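Long-range contacts in mosquitocidal toxin (PDB 2CB4), which probably acts as an ADP-ribosyltransferase toxin active against mosquitoes, the chain described here being its catalytic domain: residues A26-W31 with G93-V98; S121-T126 with Q180-G185. The protein carries 1 engineered substitution. One frame throughout, in Å; residues are numbered along the deposited sequence.

Contact 1: residues A26-W31 with G93-V98; sequences AASLTW and GFIPRV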
ATOM      1  N   ALA A  26      24.589  20.326  22.639  1.00 28.19           N
ATOM      2  CA  ALA A  26      24.490  18.893  22.983  1.00 26.21           C
ATOM      3  C   ALA A  26      23.480  18.195  22.065  1.00 31.19           C
ATOM      4  O   ALA A  26      23.363  16.972  22.077  1.00 31.21           O
ATOM      5  CB  ALA A  26      24.076  18.720  24.462  1.00 25.86           C
ATOM      6  N   ALA A  27      22.758  18.987  21.275  1.00 28.01           N
ATOM      7  CA  ALA A  27      21.707  18.493  20.400  1.00 27.74           C
ATOM      8  C   ALA A  27      21.921  17.212  19.630  1.00 33.26           C
ATOM      9  O   ALA A  27      22.927  17.023  18.911  1.00 34.16           O
ATOM     10  CB  ALA A  27      21.176  19.583  19.470  1.00 27.75           C
ATOM     11  N   SER A  28      20.905  16.375  19.746  1.00 28.11           N
ATOM     12  CA  SER A  28      20.790  15.117  19.037  1.00 27.86           C
ATOM     13  C   SER A  28      20.211  15.488  17.643  1.00 34.40           C
ATOM     14  O   SER A  28      20.659  14.970  16.631  1.00 34.91           O
ATOM     15  CB  SER A  28      19.812  14.201  19.772  1.00 29.52           C
ATOM     16  OG  SER A  28      19.981  12.927  19.252  1.00 45.49           O
ATOM     17  N   LEU A  29      19.236  16.413  17.606  1.00 31.18           N
ATOM     18  CA  LEU A  29      18.668  16.924  16.341  1.00 30.75           C
ATOM     19  C   LEU A  29      19.684  17.990  15.908  1.00 36.89           C
ATOM     20  O   LEU A  29      19.514  19.175  16.180  1.00 37.10           O
ATOM     21  CB  LEU A  29      17.300  17.587  16.607  1.00 29.69           C
ATOM     22  CG  LEU A  29      16.228  16.708  17.276  1.00 31.32           C
ATOM     23  CD1 LEU A  29      14.863  17.411  17.293  1.00 29.46           C
ATOM     24  CD2 LEU A  29      16.150  15.351  16.551  1.00 26.76           C
ATOM     25  N   THR A  30      20.783  17.536  15.321  1.00 34.78           N
ATOM     26  CA  THR A  30      21.911  18.393  14.937  1.00 35.17           C
ATOM     27  C   THR A  30      21.603  19.566  14.007  1.00 41.80           C
ATOM     28  O   THR A  30      22.303  20.571  14.015  1.00 42.94           O
ATOM     29  CB  THR A  30      23.068  17.561  14.365  1.00 36.71           C
ATOM     30  OG1 THR A  30      22.587  16.811  13.243  1.00 41.25           O
ATOM     31  CG2 THR A  30      23.613  16.598  15.427  1.00 28.79           C
ATOM     32  N   TRP A  31      20.556  19.433  13.215  1.00 38.82           N
ATOM     33  CA  TRP A  31      20.169  20.500  12.315  1.00 38.93           C
ATOM     34  C   TRP A  31      19.721  21.757  13.061  1.00 44.02           C
ATOM     35  O   TRP A  31      19.695  22.839  12.484  1.00 45.18           O
ATOM     36  CB  TRP A  31      19.094  20.026  11.339  1.00 37.46           C
ATOM     37  CG  TRP A  31      18.007  19.216  11.971  1.00 38.67           C
ATOM     38  CD1 TRP A  31      17.951  17.843  12.083  1.00 41.35           C
ATOM     39  CD2 TRP A  31      16.794  19.717  12.556  1.00 38.57           C
ATOM     40  NE1 TRP A  31      16.778  17.479  12.704  1.00 40.74           N
ATOM     41  CE2 TRP A  31      16.059  18.603  13.017  1.00 41.88           C
ATOM     42  CE3 TRP A  31      16.273  21.004  12.754  1.00 40.20           C
ATOM     43  CZ2 TRP A  31      14.831  18.727  13.635  1.00 41.42           C
ATOM     44  CZ3 TRP A  31      15.050  21.130  13.392  1.00 41.82           C
ATOM     45  CH2 TRP A  31      14.345  19.998  13.830  1.00 42.45           C
ATOM     46  N   GLY A  93      21.661   8.260  22.490  1.00 24.99           N
ATOM     47  CA  GLY A  93      21.563   9.438  23.323  1.00 24.65           C
ATOM     48  C   GLY A  93      20.090   9.660  23.670  1.00 27.76           C
ATOM     49  O   GLY A  93      19.252   8.753  23.567  1.00 26.59           O
ATOM     50  N   PHE A  94      19.766  10.878  24.061  1.00 23.89           N
ATOM     51  CA  PHE A  94      18.378  11.218  24.355  1.00 22.15           C
ATOM     52  C   PHE A  94      17.826  12.030  23.202  1.00 27.20           C
ATOM     53  O   PHE A  94      18.130  13.215  23.060  1.00 26.62           O
ATOM     54  CB  PHE A  94      18.276  11.987  25.657  1.00 22.68           C
ATOM     55  CG  PHE A  94      18.620  11.156  26.860  1.00 23.18           C
ATOM     56  CD1 PHE A  94      17.810  10.069  27.226  1.00 24.67           C
ATOM     57  CD2 PHE A  94      19.766  11.432  27.615  1.00 22.69           C
ATOM     58  CE1 PHE A  94      18.127   9.293  28.349  1.00 24.87           C
ATOM     59  CE2 PHE A  94      20.094  10.651  28.726  1.00 24.75           C
ATOM     60  CZ  PHE A  94      19.265   9.579  29.096  1.00 23.07           C
ATOM     61  N   ILE A  95      17.045  11.362  22.363  1.00 25.12           N
ATOM     62  CA  ILE A  95      16.409  11.970  21.198  1.00 24.87           C
ATOM     63  C   ILE A  95      15.021  12.411  21.662  1.00 30.00           C
ATOM     64  O   ILE A  95      14.361  11.699  22.420  1.00 30.32           O
ATOM     65  CB  ILE A  95      16.319  10.935  20.032  1.00 27.19           C
ATOM     66  CG1 ILE A  95      17.740  10.457  19.644  1.00 27.26           C
ATOM     67  CG2 ILE A  95      15.578  11.520  18.810  1.00 24.75           C
ATOM     68  CD1 ILE A  95      17.719   9.290  18.612  1.00 23.53           C
ATOM     69  N   PRO A  96      14.604  13.614  21.272  1.00 27.00           N
ATOM     70  CA  PRO A  96      13.306  14.135  21.722  1.00 25.99           C
ATOM     71  C   PRO A  96      12.108  13.394  21.115  1.00 31.13           C
ATOM     72  O   PRO A  96      12.236  12.715  20.096  1.00 30.26           O
ATOM     73  CB  PRO A  96      13.321  15.602  21.232  1.00 26.49           C
ATOM     74  CG  PRO A  96      14.689  15.884  20.830  1.00 30.39           C
ATOM     75  CD  PRO A  96      15.347  14.605  20.470  1.00 26.32           C
ATOM     76  N   ARG A  97      10.937  13.554  21.732  1.00 28.50           N
ATOM     77  CA  ARG A  97       9.727  12.931  21.209  1.00 28.28           C
ATOM     78  C   ARG A  97       9.358  13.428  19.812  1.00 34.62           C
ATOM     79  O   ARG A  97       8.813  12.667  19.029  1.00 35.46           O
ATOM     80  CB  ARG A  97       8.571  13.063  22.182  1.00 24.87           C
ATOM     81  CG  ARG A  97       8.830  12.250  23.430  1.00 27.77           C
ATOM     82  CD  ARG A  97       7.866  12.624  24.529  1.00 25.14           C
ATOM     83  NE  ARG A  97       6.529  12.167  24.214  1.00 29.56           N
ATOM     84  CZ  ARG A  97       5.423  12.666  24.754  1.00 45.48           C
ATOM     85  NH1 ARG A  97       5.473  13.645  25.663  1.00 29.08           N
ATOM     86  NH2 ARG A  97       4.262  12.174  24.400  1.00 31.18           N
ATOM     87  N   VAL A  98       9.676  14.688  19.494  1.00 31.83           N
ATOM     88  CA  VAL A  98       9.440  15.248  18.156  1.00 31.31           C
ATOM     89  C   VAL A  98      10.828  15.384  17.492  1.00 37.09           C
ATOM     90  O   VAL A  98      11.741  15.988  18.045  1.00 35.53           O
ATOM     91  CB  VAL A  98       8.724  16.615  18.221  1.00 34.74           C
ATOM     92  CG1 VAL A  98       8.675  17.271  16.842  1.00 33.87           C
ATOM     93  CG2 VAL A  98       7.326  16.456  18.791  1.00 33.95           C
TER

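Contact 2: residues S121-T126 with Q180-G185; sequences SIFVST and QITFPG. Engineered in segment 180-185: Gln-180 (natural residue Glu).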
ATOM      1  N   SER A 121       7.495  17.372  22.243  1.00 31.58           N
ATOM      2  CA  SER A 121       8.244  18.517  21.774  1.00 30.01           C
ATOM      3  C   SER A 121       9.653  18.108  21.429  1.00 32.94           C
ATOM      4  O   SER A 121      10.003  16.933  21.505  1.00 34.08           O
ATOM      5  CB  SER A 121       8.271  19.572  22.883  1.00 30.99           C
ATOM      6  OG  SER A 121       9.087  19.154  23.957  1.00 33.42           O
ATOM      7  N   ILE A 122      10.460  19.093  21.050  1.00 27.07           N
ATOM      8  CA  ILE A 122      11.866  18.895  20.716  1.00 26.02           C
ATOM      9  C   ILE A 122      12.750  18.970  21.977  1.00 28.45           C
ATOM     10  O   ILE A 122      13.973  18.859  21.887  1.00 29.27           O
ATOM     11  CB  ILE A 122      12.358  19.983  19.724  1.00 28.94           C
ATOM     12  CG1 ILE A 122      12.218  21.394  20.325  1.00 29.62           C
ATOM     13  CG2 ILE A 122      11.647  19.877  18.376  1.00 27.68           C
ATOM     14  CD1 ILE A 122      13.213  22.429  19.716  1.00 30.53           C
ATOM     15  N   PHE A 123      12.139  19.170  23.141  1.00 23.03           N
ATOM     16  CA  PHE A 123      12.894  19.284  24.392  1.00 23.10           C
ATOM     17  C   PHE A 123      13.102  17.971  25.149  1.00 28.11           C
ATOM     18  O   PHE A 123      12.216  17.108  25.224  1.00 27.73           O
ATOM     19  CB  PHE A 123      12.206  20.280  25.372  1.00 25.11           C
ATOM     20  CG  PHE A 123      11.854  21.608  24.750  1.00 26.76           C
ATOM     21  CD1 PHE A 123      12.848  22.544  24.457  1.00 29.00           C
ATOM     22  CD2 PHE A 123      10.521  21.926  24.447  1.00 27.93           C
ATOM     23  CE1 PHE A 123      12.509  23.758  23.839  1.00 29.53           C
ATOM     24  CE2 PHE A 123      10.184  23.129  23.841  1.00 29.84           C
ATOM     25  CZ  PHE A 123      11.181  24.047  23.536  1.00 28.06           C
ATOM     26  N   VAL A 124      14.268  17.864  25.797  1.00 23.92           N
ATOM     27  CA  VAL A 124      14.560  16.707  26.630  1.00 21.62           C
ATOM     28  C   VAL A 124      14.903  17.234  28.013  1.00 27.18           C
ATOM     29  O   VAL A 124      15.662  18.126  28.150  1.00 25.25           O
ATOM     30  CB  VAL A 124      15.738  15.832  26.034  1.00 22.44           C
ATOM     31  CG1 VAL A 124      16.276  14.840  27.067  1.00 20.50           C
ATOM     32  CG2 VAL A 124      15.275  15.134  24.810  1.00 20.68           C
ATOM     33  N   SER A 125      14.312  16.712  29.051  1.00 29.43           N
ATOM     34  CA  SER A 125      14.650  17.237  30.365  1.00 30.60           C
ATOM     35  C   SER A 125      15.734  16.483  31.090  1.00 34.39           C
ATOM     36  O   SER A 125      15.942  15.305  30.883  1.00 32.02           O
ATOM     37  CB  SER A 125      13.400  17.217  31.274  1.00 32.54           C
ATOM     38  OG  SER A 125      12.563  18.283  30.885  1.00 51.61           O
ATOM     39  N   THR A 126      16.340  17.162  32.043  1.00 34.03           N
ATOM     40  CA  THR A 126      17.311  16.567  32.975  1.00 33.32           C
ATOM     41  C   THR A 126      17.019  17.312  34.297  1.00 33.03           C
ATOM     42  O   THR A 126      16.334  18.304  34.332  1.00 31.36           O
ATOM     43  CB  THR A 126      18.779  16.705  32.513  1.00 32.88           C
ATOM     44  OG1 THR A 126      19.087  18.094  32.462  1.00 38.29           O
ATOM     45  CG2 THR A 126      18.962  16.099  31.041  1.00 23.24           C
ATOM     46  N   GLN A 180      14.917  21.708  36.801  1.00 40.46           N
ATOM     47  CA  GLN A 180      15.289  21.201  35.486  1.00 38.20           C
ATOM     48  C   GLN A 180      16.195  22.004  34.673  1.00 39.19           C
ATOM     49  O   GLN A 180      16.080  23.245  34.643  1.00 40.95           O
ATOM     50  CB  GLN A 180      14.064  21.213  34.613  1.00 38.89           C
ATOM     51  CG  GLN A 180      13.257  20.015  34.535  1.00 45.16           C
ATOM     52  CD  GLN A 180      12.273  20.119  33.359  1.00 51.15           C
ATOM     53  OE1 GLN A 180      12.655  20.309  32.167  1.00 32.36           O
ATOM     54  NE2 GLN A 180      10.995  20.035  33.663  1.00 39.29           N
ATOM     55  N   ILE A 181      16.966  21.299  33.846  1.00 30.13           N
ATOM     56  CA  ILE A 181      17.793  21.920  32.849  1.00 27.02           C
ATOM     57  C   ILE A 181      17.277  21.247  31.569  1.00 30.85           C
ATOM     58  O   ILE A 181      17.303  20.034  31.480  1.00 31.84           O
ATOM     59  CB  ILE A 181      19.274  21.645  33.092  1.00 27.90           C
ATOM     60  CG1 ILE A 181      19.643  21.894  34.555  1.00 26.59           C
ATOM     61  CG2 ILE A 181      20.089  22.312  31.978  1.00 24.72           C
ATOM     62  CD1 ILE A 181      19.356  23.473  35.081  1.00 22.96           C
ATOM     63  N   THR A 182      16.705  22.025  30.650  1.00 25.75           N
ATOM     64  CA  THR A 182      16.098  21.508  29.422  1.00 24.96           C
ATOM     65  C   THR A 182      17.017  21.640  28.215  1.00 32.81           C
ATOM     66  O   THR A 182      17.735  22.660  28.098  1.00 33.58           O
ATOM     67  CB  THR A 182      14.780  22.267  29.125  1.00 30.53           C
ATOM     68  OG1 THR A 182      13.884  22.109  30.226  1.00 32.65           O
ATOM     69  CG2 THR A 182      14.116  21.784  27.854  1.00 19.52           C
ATOM     70  N   PHE A 183      16.988  20.612  27.331  1.00 27.71           N
ATOM     71  CA  PHE A 183      17.823  20.577  26.140  1.00 24.99           C
ATOM     72  C   PHE A 183      17.017  20.521  24.871  1.00 31.50           C
ATOM     73  O   PHE A 183      16.486  19.481  24.515  1.00 31.51           O
ATOM     74  CB  PHE A 183      18.812  19.411  26.200  1.00 24.86           C
ATOM     75  CG  PHE A 183      19.842  19.554  27.287  1.00 25.14           C
ATOM     76  CD1 PHE A 183      21.143  19.989  26.996  1.00 26.03           C
ATOM     77  CD2 PHE A 183      19.509  19.287  28.604  1.00 25.95           C
ATOM     78  CE1 PHE A 183      22.079  20.146  28.005  1.00 26.10           C
ATOM     79  CE2 PHE A 183      20.448  19.433  29.628  1.00 27.73           C
ATOM     80  CZ  PHE A 183      21.734  19.879  29.333  1.00 25.01           C
ATOM     81  N   PRO A 184      16.943  21.650  24.165  1.00 30.04           N
ATOM     82  CA  PRO A 184      16.208  21.683  22.898  1.00 28.41           C
ATOM     83  C   PRO A 184      17.042  20.847  21.922  1.00 31.59           C
ATOM     84  O   PRO A 184      18.252  21.083  21.768  1.00 30.62           O
ATOM     85  CB  PRO A 184      16.228  23.195  22.512  1.00 29.47           C
ATOM     86  CG  PRO A 184      16.550  23.929  23.771  1.00 33.47           C
ATOM     87  CD  PRO A 184      17.476  22.991  24.529  1.00 29.72           C
ATOM     88  N   GLY A 185      16.423  19.836  21.313  1.00 27.59           N
ATOM     89  CA  GLY A 185      17.135  18.960  20.384  1.00 26.33           C
ATOM     90  C   GLY A 185      17.739  17.711  21.054  1.00 29.04           C
ATOM     91  O   GLY A 185      18.322  16.863  20.379  1.00 28.08           O
TER

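Contact 1: residues A26-W31 with G93-V98
Across the two segments the nearest CA atoms are those of Ser-28 and Ile-95, 5.8 Å apart, where two irregular segments meet without any hydrogen bond between them. Segment 26-31 bends sharply through an inverse gamma turn centred on Leu-29, closed by a weak bond of 2.9 Å from Thr-30 N to Ser-28 O. Segment 93-98 leaves helix 86-92 at Gly-93, whose positive phi (78°) breaks the helical path, and runs on extended as far as Pro-96.

The turn presents Leu-29 to the proline. The two side chains reach toward each other tip to tip, with Leu-29 CD1 3.9 Å from Pro-96 CG, while Leu-29 CG, anti to its own carbonyl carbon (chi1 -57°), lies at a like distance from Pro-96 CD. Leu-29 CD1 also comes within 3.5 Å of the carbonyl oxygen Val-98 O. The leucine CB meanwhile lies over one face of the Trp-31 ring, 3.7 Å above the plane and offset toward the rim. Ser-28 swings OG anti to its backbone N (chi1 -166°), where it touches Ile-95 CG1 at 3.4 Å, a polar atom against a methylene; its CB approaches Phe-94 O at 3.8 Å.

Phe-94 turns its ring away to meet Tyr-154 edge-to-face, and Trp-31 packs on Glu-107 of a second subunit. This is loop-on-loop packing by van der Waals contact: it sets the stretch leading into helix 36-44 against the connection between helices 86-92 and 111-117, beside the central sheet of the ADP-ribosyltransferase domain.

Contact 2: residues S121-T126 with Q180-G185
Phe-123 to Thr-126 pair with Ile-181 to Pro-184 as antiparallel strands in the central sheet of the ADP-ribosyltransferase fold, the N-to-C directions of strands 123-126 and 180-184 at 154°. Val-124 and Phe-183 form a hydrogen-bonded pair: Phe-183 N bonds Val-124 O at 2.9 Å and Val-124 N returns a bond to Phe-183 O. One residue past the strand, Gly-185 N gives Ile-122 O a bond of 2.7 Å.

At the other end Thr-126 holds OG1 between its backbone N and carbonyl carbon (chi1 63°) and donates it to Ile-181 O at 2.8 Å, an oxygen that Thr-126 N reaches only weakly. The same OG1 lies in the plane of the Phe-183 ring, at its edge, 3.4 Å from CE2. On the sheet face of Phe-123, Ser-125, Thr-182 and Pro-184, the Phe-123 CB meets Thr-182 CG2 at 3.5 Å and its ring crosses Pro-184 obliquely.

Gln-180, engineered from Glu, lays OE1 2.4 Å from Ser-125 OG, too short to be trusted in detail; Thr-182 OG1 bonds weakly to the same oxygen. Tyr-114 OH also bonds Ser-125 OG, and Arg-80 NH1 bonds Ser-125 O. Arg-80, Ser-125 and the natural Glu are consistent with the Arg-Ser-Glu set of this enzyme class; the strand pairing probably holds that Glu in the same place, beside the serine.

How the contacts relate
Contact 1 closes before contact 2 opens along the chain, yet their centres are only 9 Å apart. Gly-185, at the end of 180-185, is one point where they meet: its carbonyl oxygen probably takes hydrogen bonds from the backbone N of both Ser-28 and Leu-29. Pro-96 packs against Ile-122 and Gly-185, and Phe-94 and Pro-96 touch Val-124, so segment 93-98 lies against strand 123-131 at Val-124. Helix 36-44, which follows 26-31, meets Ile-122, Phe-123 and Pro-184. The N-terminal region is thereby fastened to one end of the strand pair; toward the other lie Ser-125 and position 180, Glu in the natural protein, both probably in the active site.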